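Local coordinates for methyltransferase domain-containing protein (Pyrococcus horikoshii, PDB 1VE3) that binds S-adenosylmethionine and is probably a methyltransferase that uses it as methyl donor, at residues A[15-20]-A[81-86]. Sequence-based numbering, arbitrary orientation.
Sequences DINSQE and KSRESN. With SAM (S-adenosylmethionine), chain C.
R83 reaches across to I16 and N17, joining the C-terminal end of helix 70-82 of the Rossmann-like methyltransferase fold to the turn before helix 19-34. The R83 chain is extended from CG to NE, which carries the guanidinium over to the turn.

I16 CG2 lies 3.4 Å from R83 NH2, and the two side chains meet at a slant. F54 of helix 51-58 touches both I16 and R83.

N17 OD1 sits at the edge of the R83 guanidinium, 3.6 Å from R83 NH2, with the amide plane turned 45° from the guanidinium. A water also joins the two segments, donating to I16 O and accepting from R83 NH2. R83 NE forms a salt bridge with E173 of the second subunit, so the arginine also belongs to the dimer interface.

Residues 15-18 form a type I beta turn. An Asx turn forms within it, with N17 N bonded to D15 OD1. S18 is the N-cap of helix 19-34, its OG capping Y21 N. One residue on, Q19 OE1 accepts from N6 of the S-adenosylmethionine held by the second subunit. D15 O takes two bonds, from S18 N and S18 OG, each 2.8 Å long.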
loop_
_atom_site.group_PDB
_atom_site.type_symbol
_atom_site.label_atom_id
_atom_site.label_comp_id
_atom_site.label_asym_id
_atom_site.label_seq_id
_atom_site.Cartn_x
_atom_site.Cartn_y
_atom_site.Cartn_z
ATOM N N ASP A 15 2.100 -7.131 -7.032
ATOM C CA ASP A 15 2.457 -5.797 -7.513
ATOM C C ASP A 15 3.077 -4.960 -6.400
ATOM O O ASP A 15 2.382 -4.233 -5.687
ATOM C CB ASP A 15 1.217 -5.091 -8.072
ATOM C CG ASP A 15 1.541 -3.737 -8.679
ATOM O OD1 ASP A 15 2.700 -3.285 -8.574
ATOM O OD2 ASP A 15 0.624 -3.127 -9.260
ATOM N N ILE A 16 4.398 -5.058 -6.277
ATOM C CA ILE A 16 5.159 -4.357 -5.247
ATOM C C ILE A 16 4.889 -2.863 -5.153
ATOM O O ILE A 16 5.098 -2.271 -4.099
ATOM C CB ILE A 16 6.688 -4.580 -5.434
ATOM C CG1 ILE A 16 7.020 -6.067 -5.261
ATOM C CG2 ILE A 16 7.471 -3.773 -4.407
ATOM C CD1 ILE A 16 8.492 -6.401 -5.468
ATOM N N ASN A 17 4.423 -2.246 -6.232
ATOM C CA ASN A 17 4.142 -0.810 -6.187
ATOM C C ASN A 17 2.671 -0.461 -5.951
ATOM O O ASN A 17 2.314 0.717 -5.882
ATOM C CB ASN A 17 4.639 -0.128 -7.461
ATOM C CG ASN A 17 6.152 -0.085 -7.539
ATOM O OD1 ASN A 17 6.817 0.414 -6.630
ATOM N ND2 ASN A 17 6.704 -0.609 -8.629
ATOM N N SER A 18 1.818 -1.474 -5.815
ATOM C CA SER A 18 0.405 -1.222 -5.563
ATOM C C SER A 18 0.227 -0.733 -4.132
ATOM O O SER A 18 1.090 -0.957 -3.275
ATOM C CB SER A 18 -0.419 -2.495 -5.753
ATOM O OG SER A 18 -0.154 -3.444 -4.730
ATOM N N GLN A 19 -0.894 -0.062 -3.878
ATOM C CA GLN A 19 -1.183 0.434 -2.540
ATOM C C GLN A 19 -1.403 -0.764 -1.611
ATOM O O GLN A 19 -1.042 -0.717 -0.435
ATOM C CB GLN A 19 -2.430 1.332 -2.550
ATOM C CG GLN A 19 -2.303 2.598 -3.405
ATOM C CD GLN A 19 -3.524 3.516 -3.316
ATOM O OE1 GLN A 19 -4.582 3.129 -2.813
ATOM N NE2 GLN A 19 -3.379 4.733 -3.821
ATOM N N GLU A 20 -1.982 -1.837 -2.146
ATOM C CA GLU A 20 -2.246 -3.039 -1.352
ATOM C C GLU A 20 -0.955 -3.626 -0.781
ATOM O O GLU A 20 -0.856 -3.879 0.422
ATOM C CB GLU A 20 -2.948 -4.115 -2.193
ATOM C CG GLU A 20 -4.418 -3.844 -2.521
ATOM C CD GLU A 20 -4.612 -2.747 -3.561
ATOM O OE1 GLU A 20 -3.619 -2.364 -4.216
ATOM O OE2 GLU A 20 -5.765 -2.282 -3.733
ATOM N N LYS A 81 16.028 -5.924 -10.894
ATOM C CA LYS A 81 16.752 -5.260 -11.968
ATOM C C LYS A 81 16.418 -3.770 -11.954
ATOM O O LYS A 81 17.311 -2.924 -11.883
ATOM C CB LYS A 81 16.368 -5.873 -13.317
ATOM C CG LYS A 81 17.325 -5.555 -14.453
ATOM C CD LYS A 81 16.889 -6.249 -15.738
ATOM C CE LYS A 81 17.928 -6.111 -16.847
ATOM N NZ LYS A 81 18.214 -4.691 -17.194
ATOM N N SER A 82 15.126 -3.457 -12.002
ATOM C CA SER A 82 14.679 -2.070 -12.002
ATOM C C SER A 82 15.104 -1.315 -10.747
ATOM O O SER A 82 15.329 -0.108 -10.793
ATOM C CB SER A 82 13.156 -2.000 -12.152
ATOM O OG SER A 82 12.505 -2.632 -11.069
ATOM N N ARG A 83 15.212 -2.021 -9.626
ATOM C CA ARG A 83 15.626 -1.377 -8.385
ATOM C C ARG A 83 17.121 -1.531 -8.155
ATOM O O ARG A 83 17.647 -1.061 -7.147
ATOM C CB ARG A 83 14.863 -1.954 -7.187
ATOM C CG ARG A 83 13.392 -1.580 -7.151
ATOM C CD ARG A 83 12.801 -1.827 -5.780
ATOM N NE ARG A 83 11.415 -1.379 -5.697
ATOM C CZ ARG A 83 10.687 -1.415 -4.586
ATOM N NH1 ARG A 83 11.219 -1.876 -3.462
ATOM N NH2 ARG A 83 9.427 -1.001 -4.602
ATOM N N GLU A 84 17.803 -2.181 -9.094
ATOM C CA GLU A 84 19.239 -2.400 -8.974
ATOM C C GLU A 84 19.543 -3.014 -7.611
ATOM O O GLU A 84 20.262 -2.444 -6.796
ATOM C CB GLU A 84 19.987 -1.075 -9.163
ATOM C CG GLU A 84 20.057 -0.639 -10.623
ATOM C CD GLU A 84 20.563 0.782 -10.805
ATOM O OE1 GLU A 84 20.928 1.134 -11.951
ATOM O OE2 GLU A 84 20.586 1.545 -9.813
ATOM N N SER A 85 18.973 -4.194 -7.389
ATOM C CA SER A 85 19.124 -4.929 -6.142
ATOM C C SER A 85 20.060 -6.119 -6.305
ATOM O O SER A 85 20.145 -6.715 -7.382
ATOM C CB SER A 85 17.751 -5.421 -5.673
ATOM O OG SER A 85 17.847 -6.158 -4.468
ATOM N N ASN A 86 20.754 -6.463 -5.224
ATOM C CA ASN A 86 21.683 -7.588 -5.224
ATOM C C ASN A 86 21.077 -8.823 -4.563
ATOM O O ASN A 86 21.779 -9.796 -4.283
ATOM C CB ASN A 86 22.978 -7.206 -4.505
ATOM C CG ASN A 86 23.765 -6.150 -5.250
ATOM O OD1 ASN A 86 24.152 -6.347 -6.403
ATOM N ND2 ASN A 86 24.006 -5.021 -4.594
HETATM N N SAM C . -5.984 16.588 -0.744
HETATM C CA SAM C . -5.153 16.561 0.495
HETATM C C SAM C . -4.639 17.967 0.793
HETATM O O SAM C . -4.594 18.337 1.973
HETATM O OXT SAM C . -4.289 18.647 -0.222
HETATM C CB SAM C . -3.993 15.651 0.253
HETATM C CG SAM C . -3.436 15.082 1.461
HETATM S SD SAM C . -2.002 13.964 1.189
HETATM C CE SAM C . -0.807 14.903 0.476
HETATM C "C5'" SAM C . -2.630 12.660 0.122
HETATM C "C4'" SAM C . -3.868 11.781 0.673
HETATM O "O4'" SAM C . -4.241 10.784 -0.340
HETATM C "C3'" SAM C . -3.518 10.917 1.874
HETATM O "O3'" SAM C . -4.374 11.630 2.896
HETATM C "C2'" SAM C . -4.105 9.554 1.729
HETATM O "O2'" SAM C . -4.746 8.864 2.756
HETATM C "C1'" SAM C . -4.897 9.765 0.385
HETATM N N9 SAM C . -4.997 8.535 -0.411
HETATM C C8 SAM C . -4.039 7.628 -0.865
HETATM N N7 SAM C . -4.536 6.638 -1.564
HETATM C C5 SAM C . -5.875 6.879 -1.582
HETATM C C6 SAM C . -7.026 6.193 -2.169
HETATM N N6 SAM C . -6.904 5.058 -2.878
HETATM N N1 SAM C . -8.319 6.731 -1.991
HETATM C C2 SAM C . -8.485 7.888 -1.273
HETATM N N3 SAM C . -7.484 8.602 -0.686
HETATM C C4 SAM C . -6.191 8.054 -0.872
HETATM O O HOH W 1 7.396 -1.553 -2.379
#